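Local coordinates for protein alpha-1,3-glucanase (Bacillus circulans, PDB 5ZRU) that hydrolyses alpha-1,3-glucan, the chain here being the catalytic unit of a longer GH87 enzyme that also holds calcium and zinc ions, at residues Thr456-Ser461 and Ile492-Thr497; Thr488-Asp493 and Phe515-Ile520. All blocks are in the same frame, centred on the assembly; numbering follows the deposited sequence.

In the fold
Contacts 1 and 2 follow three successive parallel strands, 451-459, 487-495 and 513-523, in the D2 part of the catalytic unit, which belongs to the pectate-lyase-like clan of right-handed parallel beta-helices. Strand 487-495 is the middle one: Ile492 and Asp493 serve both contacts, whose centres lie about 10 Å apart. Probable hydrogen bonds continue the pairing across them, from Thr456 N to Asn491 O (3.0 Å) and from Ile494 N to Asn519 O (2.8 Å). Of the metals, one calcium ion lies about 9 Å from the side chain of Asn460 in contact 1, and the side chain of Asn519 in contact 2 comes to about 5 Å from a bound calcium.

Contact 1: Thr456-Ser461 and Ile492-Thr497; sequences TTIINS and IDIINT
Ile458 packs against two isoleucines of the neighbouring strand at once. Its CG2 meets Ile494 CG2 at 4.0 Å, the two side chains lying alongside and pointing the same way. Its other branch has CG1 beside the backbone N (chi1 -67°), and CD1 at its end crosses to Ile492 CG2 at 3.9 Å. This is the buried, close-packed face: Ile475 and Ala433 add to it, and Ile492 CD1 lies 4.0 Å from Thr456 CB. Between the faces, 456-459 and 492-495 pair in parallel with axes 4.7 Å apart and 9° from parallel, as expected for stacked coils of a parallel beta-helix. Three backbone bonds join them, the shortest from Ile458 N to Asp493 O at 2.7 Å, and a fourth, from Asn460 N to Ile495 O, extends the pairing by one residue. The face carrying Thr457, Ile459, Asp493 and Ile495 is only partly buried, though Thr457 CG2 still meets Ile495 CD1 at 4.0 Å, and Arg12 there binds both the hydroxyl of Thr457 and, by a salt bridge, the carboxylate of Asp493. At the partly exposed edge past the strands, Asn460 and Asn496 run side by side with amide planes 9° apart, and one water donates to Asn460 OD1 while accepting from Asn496 ND2; Asn460 ND2 turns to Asp427. A second water, by the buried Ser461 and Thr497, accepts from Ser461 N and donates to Ile495 O and Thr497 OG1.

Contact 2: Thr488-Asp493 and Phe515-Ile520; sequences TFTNID and FNNINI
The shortest hydrogen bond between the two segments runs from Asn516 N to Phe489 O at 2.7 Å, and the same oxygen lies 3.3 Å from Phe515 CA in a CA-H...O contact. On the buried side the rings of Phe489 and Phe515 form an offset stack, centroids 4.4 Å apart and planes only 2° from parallel. Both have CG beside the backbone N (chi1 -60° and -73°), and Phe515 CE2 lies over one face of the Phe489 ring, offset toward its rim, 3.4 Å from Phe489 CD1. Phe553 stacks on Phe515, and the ring of Phe453 meets that of Phe489; an alanine in place of Phe515 would probably open a gap and cost the Phe489 and Phe553 rings their shared stacking partner. Past the corner, again on the buried side, Ile518 CD1 touches Ile492 CG1 at 3.7 Å. On the partly exposed side of this second strand pair Asn519 ND2 donates to Asp493 OD1 at 3.0 Å, syn but tilted out of the carboxylate plane, Arg12 holding the other oxygen and Thr557 taking Asn519 OD1. At the corner itself Asn491 and Asn517 have positive phi and psi, and Asn491 OD1 rests 3.3 Å from Asn517 CB; Asn517 OD1 accepts from Asn555 ND2. Like residues stacked on successive coils, aromatic on aromatic and asparagine beside asparagine at the turn, are a hallmark of right-handed parallel beta-helices such as pectate lyase.

Contact 1: Thr456-Ser461 and Ile492-Thr497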
loop_
_atom_site.group_PDB
_atom_site.type_symbol
_atom_site.label_atom_id
_atom_site.label_comp_id
_atom_site.label_asym_id
_atom_site.label_seq_id
_atom_site.Cartn_x
_atom_site.Cartn_y
_atom_site.Cartn_z
ATOM N N THR A 456 -2.787 5.142 17.033
ATOM C CA THR A 456 -3.111 5.037 15.617
ATOM C C THR A 456 -4.421 5.752 15.338
ATOM O O THR A 456 -5.364 5.660 16.126
ATOM C CB THR A 456 -3.177 3.565 15.186
ATOM O OG1 THR A 456 -1.851 3.013 15.190
ATOM C CG2 THR A 456 -3.782 3.408 13.780
ATOM N N THR A 457 -4.458 6.486 14.230
ATOM C CA THR A 457 -5.643 7.202 13.777
ATOM C C THR A 457 -6.191 6.521 12.534
ATOM O O THR A 457 -5.439 6.231 11.597
ATOM C CB THR A 457 -5.314 8.665 13.480
ATOM O OG1 THR A 457 -4.897 9.290 14.695
ATOM C CG2 THR A 457 -6.536 9.409 12.921
ATOM N N ILE A 458 -7.495 6.257 12.545
ATOM C CA ILE A 458 -8.198 5.543 11.488
ATOM C C ILE A 458 -9.312 6.450 11.005
ATOM O O ILE A 458 -10.064 6.990 11.825
ATOM C CB ILE A 458 -8.775 4.209 12.004
ATOM C CG1 ILE A 458 -7.651 3.239 12.367
ATOM C CG2 ILE A 458 -9.764 3.634 10.994
ATOM C CD1 ILE A 458 -8.113 2.065 13.253
ATOM N N ILE A 459 -9.424 6.625 9.686
ATOM C CA ILE A 459 -10.352 7.602 9.119
ATOM C C ILE A 459 -11.082 6.988 7.929
ATOM O O ILE A 459 -10.447 6.425 7.029
ATOM C CB ILE A 459 -9.628 8.897 8.686
ATOM C CG1 ILE A 459 -8.871 9.521 9.860
ATOM C CG2 ILE A 459 -10.625 9.918 8.109
ATOM C CD1 ILE A 459 -8.070 10.774 9.478
ATOM N N ASN A 460 -12.414 7.099 7.924
ATOM C CA ASN A 460 -13.237 6.731 6.767
ATOM C C ASN A 460 -13.074 5.261 6.385
ATOM O O ASN A 460 -13.129 4.910 5.203
ATOM C CB ASN A 460 -12.922 7.606 5.548
ATOM C CG ASN A 460 -13.182 9.071 5.781
ATOM O OD1 ASN A 460 -14.004 9.447 6.608
ATOM N ND2 ASN A 460 -12.474 9.916 5.035
ATOM N N SER A 461 -12.884 4.390 7.371
ATOM C CA SER A 461 -12.591 2.989 7.091
ATOM C C SER A 461 -13.719 2.089 7.599
ATOM O O SER A 461 -14.751 2.553 8.089
ATOM C CB SER A 461 -11.234 2.602 7.692
ATOM O OG SER A 461 -10.207 3.358 7.061
ATOM N N ILE A 492 -6.289 4.534 20.248
ATOM C CA ILE A 492 -6.742 4.434 18.861
ATOM C C ILE A 492 -7.864 5.435 18.665
ATOM O O ILE A 492 -8.836 5.433 19.429
ATOM C CB ILE A 492 -7.239 3.020 18.498
ATOM C CG1 ILE A 492 -6.284 1.927 19.002
ATOM C CG2 ILE A 492 -7.511 2.920 16.984
ATOM C CD1 ILE A 492 -4.963 1.850 18.282
ATOM N N ASP A 493 -7.752 6.259 17.625
ATOM C CA ASP A 493 -8.822 7.169 17.234
ATOM C C ASP A 493 -9.448 6.633 15.957
ATOM O O ASP A 493 -8.743 6.422 14.964
ATOM C CB ASP A 493 -8.290 8.585 17.027
ATOM C CG ASP A 493 -7.778 9.195 18.317
ATOM O OD1 ASP A 493 -8.608 9.663 19.120
ATOM O OD2 ASP A 493 -6.553 9.166 18.539
ATOM N N ILE A 494 -10.758 6.396 15.993
ATOM C CA ILE A 494 -11.487 5.798 14.880
ATOM C C ILE A 494 -12.557 6.793 14.454
ATOM O O ILE A 494 -13.556 6.979 15.163
ATOM C CB ILE A 494 -12.108 4.442 15.249
ATOM C CG1 ILE A 494 -11.146 3.613 16.125
ATOM C CG2 ILE A 494 -12.452 3.665 13.985
ATOM C CD1 ILE A 494 -11.685 2.226 16.533
ATOM N N ILE A 495 -12.374 7.400 13.281
ATOM C CA ILE A 495 -13.139 8.571 12.865
ATOM C C ILE A 495 -13.954 8.258 11.615
ATOM O O ILE A 495 -13.412 7.768 10.617
ATOM C CB ILE A 495 -12.205 9.766 12.614
ATOM C CG1 ILE A 495 -11.431 10.088 13.899
ATOM C CG2 ILE A 495 -12.979 10.962 12.074
ATOM C CD1 ILE A 495 -10.163 10.847 13.647
ATOM N N ASN A 496 -15.252 8.584 11.667
ATOM C CA ASN A 496 -16.150 8.520 10.508
ATOM C C ASN A 496 -16.136 7.147 9.841
ATOM O O ASN A 496 -15.959 7.019 8.626
ATOM C CB ASN A 496 -15.818 9.619 9.500
ATOM C CG ASN A 496 -16.440 10.948 9.880
ATOM O OD1 ASN A 496 -17.430 10.985 10.615
ATOM N ND2 ASN A 496 -15.860 12.046 9.397
ATOM N N THR A 497 -16.380 6.118 10.645
ATOM C CA THR A 497 -16.397 4.749 10.153
ATOM C C THR A 497 -17.633 4.496 9.287
ATOM O O THR A 497 -18.725 5.003 9.564
ATOM C CB THR A 497 -16.348 3.774 11.330
ATOM O OG1 THR A 497 -15.051 3.848 11.952
ATOM C CG2 THR A 497 -16.612 2.336 10.870
HETATM O O HOH W 1 -13.745 12.063 7.783
HETATM O O HOH W 2 -12.959 4.969 10.257
#

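Contact 2: Thr488-Asp493 and Phe515-Ile520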
loop_
_atom_site.group_PDB
_atom_site.type_symbol
_atom_site.label_atom_id
_atom_site.label_comp_id
_atom_site.label_asym_id
_atom_site.label_seq_id
_atom_site.Cartn_x
_atom_site.Cartn_y
_atom_site.Cartn_z
ATOM N N THR A 488 -3.942 -6.353 22.409
ATOM C CA THR A 488 -4.238 -5.103 23.094
ATOM C C THR A 488 -4.228 -3.979 22.075
ATOM O O THR A 488 -3.308 -3.900 21.250
ATOM C CB THR A 488 -3.215 -4.822 24.198
ATOM O OG1 THR A 488 -3.150 -5.946 25.084
ATOM C CG2 THR A 488 -3.601 -3.564 24.992
ATOM N N PHE A 489 -5.250 -3.123 22.134
ATOM C CA PHE A 489 -5.363 -1.903 21.343
ATOM C C PHE A 489 -5.334 -0.733 22.311
ATOM O O PHE A 489 -6.144 -0.685 23.242
ATOM C CB PHE A 489 -6.665 -1.862 20.537
ATOM C CG PHE A 489 -6.821 -2.984 19.566
ATOM C CD1 PHE A 489 -7.194 -4.244 19.993
ATOM C CD2 PHE A 489 -6.616 -2.766 18.215
ATOM C CE1 PHE A 489 -7.355 -5.274 19.096
ATOM C CE2 PHE A 489 -6.760 -3.799 17.311
ATOM C CZ PHE A 489 -7.132 -5.054 17.752
ATOM N N THR A 490 -4.411 0.207 22.107
ATOM C CA THR A 490 -4.289 1.322 23.041
ATOM C C THR A 490 -4.106 2.632 22.284
ATOM O O THR A 490 -3.279 2.711 21.374
ATOM C CB THR A 490 -3.117 1.087 24.004
ATOM O OG1 THR A 490 -3.311 -0.170 24.667
ATOM C CG2 THR A 490 -3.055 2.205 25.045
ATOM N N ASN A 491 -4.862 3.662 22.668
ATOM C CA ASN A 491 -4.741 4.986 22.055
ATOM C C ASN A 491 -5.057 4.919 20.558
ATOM O O ASN A 491 -4.213 5.183 19.702
ATOM C CB ASN A 491 -3.345 5.572 22.295
ATOM C CG ASN A 491 -3.154 6.058 23.721
ATOM O OD1 ASN A 491 -4.044 6.696 24.296
ATOM N ND2 ASN A 491 -1.990 5.769 24.293
ATOM N N ILE A 492 -6.289 4.534 20.248
ATOM C CA ILE A 492 -6.742 4.434 18.861
ATOM C C ILE A 492 -7.864 5.435 18.665
ATOM O O ILE A 492 -8.836 5.433 19.429
ATOM C CB ILE A 492 -7.239 3.020 18.498
ATOM C CG1 ILE A 492 -6.284 1.927 19.002
ATOM C CG2 ILE A 492 -7.511 2.920 16.984
ATOM C CD1 ILE A 492 -4.963 1.850 18.282
ATOM N N ASP A 493 -7.752 6.259 17.625
ATOM C CA ASP A 493 -8.822 7.169 17.234
ATOM C C ASP A 493 -9.448 6.633 15.957
ATOM O O ASP A 493 -8.743 6.422 14.964
ATOM C CB ASP A 493 -8.290 8.585 17.027
ATOM C CG ASP A 493 -7.778 9.195 18.317
ATOM O OD1 ASP A 493 -8.608 9.663 19.120
ATOM O OD2 ASP A 493 -6.553 9.166 18.539
ATOM N N PHE A 515 -8.985 -3.260 24.938
ATOM C CA PHE A 515 -9.032 -2.002 24.200
ATOM C C PHE A 515 -8.946 -0.860 25.205
ATOM O O PHE A 515 -9.908 -0.612 25.941
ATOM C CB PHE A 515 -10.335 -1.870 23.411
ATOM C CG PHE A 515 -10.436 -2.751 22.206
ATOM C CD1 PHE A 515 -10.834 -4.076 22.327
ATOM C CD2 PHE A 515 -10.195 -2.235 20.935
ATOM C CE1 PHE A 515 -10.958 -4.881 21.202
ATOM C CE2 PHE A 515 -10.323 -3.030 19.808
ATOM C CZ PHE A 515 -10.698 -4.365 19.949
ATOM N N ASN A 516 -7.827 -0.137 25.222
ATOM C CA ASN A 516 -7.650 0.955 26.172
ATOM C C ASN A 516 -7.567 2.290 25.441
ATOM O O ASN A 516 -6.919 2.392 24.397
ATOM C CB ASN A 516 -6.385 0.740 27.022
ATOM C CG ASN A 516 -6.474 -0.506 27.906
ATOM O OD1 ASN A 516 -7.556 -0.917 28.316
ATOM N ND2 ASN A 516 -5.336 -1.114 28.181
ATOM N N ASN A 517 -8.236 3.311 25.984
ATOM C CA ASN A 517 -8.143 4.682 25.462
ATOM C C ASN A 517 -8.539 4.737 23.985
ATOM O O ASN A 517 -7.787 5.221 23.140
ATOM C CB ASN A 517 -6.734 5.267 25.656
ATOM C CG ASN A 517 -6.166 5.020 27.055
ATOM O OD1 ASN A 517 -6.894 5.006 28.048
ATOM N ND2 ASN A 517 -4.849 4.833 27.131
ATOM N N ILE A 518 -9.730 4.229 23.679
ATOM C CA ILE A 518 -10.276 4.235 22.324
ATOM C C ILE A 518 -11.239 5.409 22.192
ATOM O O ILE A 518 -12.104 5.607 23.057
ATOM C CB ILE A 518 -11.001 2.914 22.010
ATOM C CG1 ILE A 518 -10.138 1.694 22.389
ATOM C CG2 ILE A 518 -11.447 2.881 20.538
ATOM C CD1 ILE A 518 -8.801 1.603 21.700
ATOM N N ASN A 519 -11.108 6.180 21.111
ATOM C CA ASN A 519 -12.053 7.247 20.790
ATOM C C ASN A 519 -12.739 6.921 19.474
ATOM O O ASN A 519 -12.080 6.834 18.432
ATOM C CB ASN A 519 -11.358 8.607 20.695
ATOM C CG ASN A 519 -10.723 9.022 22.003
ATOM O OD1 ASN A 519 -11.358 8.961 23.059
ATOM N ND2 ASN A 519 -9.460 9.440 21.944
ATOM N N ILE A 520 -14.062 6.772 19.517
ATOM C CA ILE A 520 -14.857 6.434 18.343
ATOM C C ILE A 520 -15.747 7.625 18.037
ATOM O O ILE A 520 -16.686 7.929 18.788
ATOM C CB ILE A 520 -15.686 5.165 18.566
ATOM C CG1 ILE A 520 -14.751 4.013 18.939
ATOM C CG2 ILE A 520 -16.503 4.849 17.314
ATOM C CD1 ILE A 520 -15.460 2.678 19.345
HETATM O O HOH W 3 -2.930 -0.140 27.510
HETATM O O HOH W 4 -6.230 8.055 23.400
#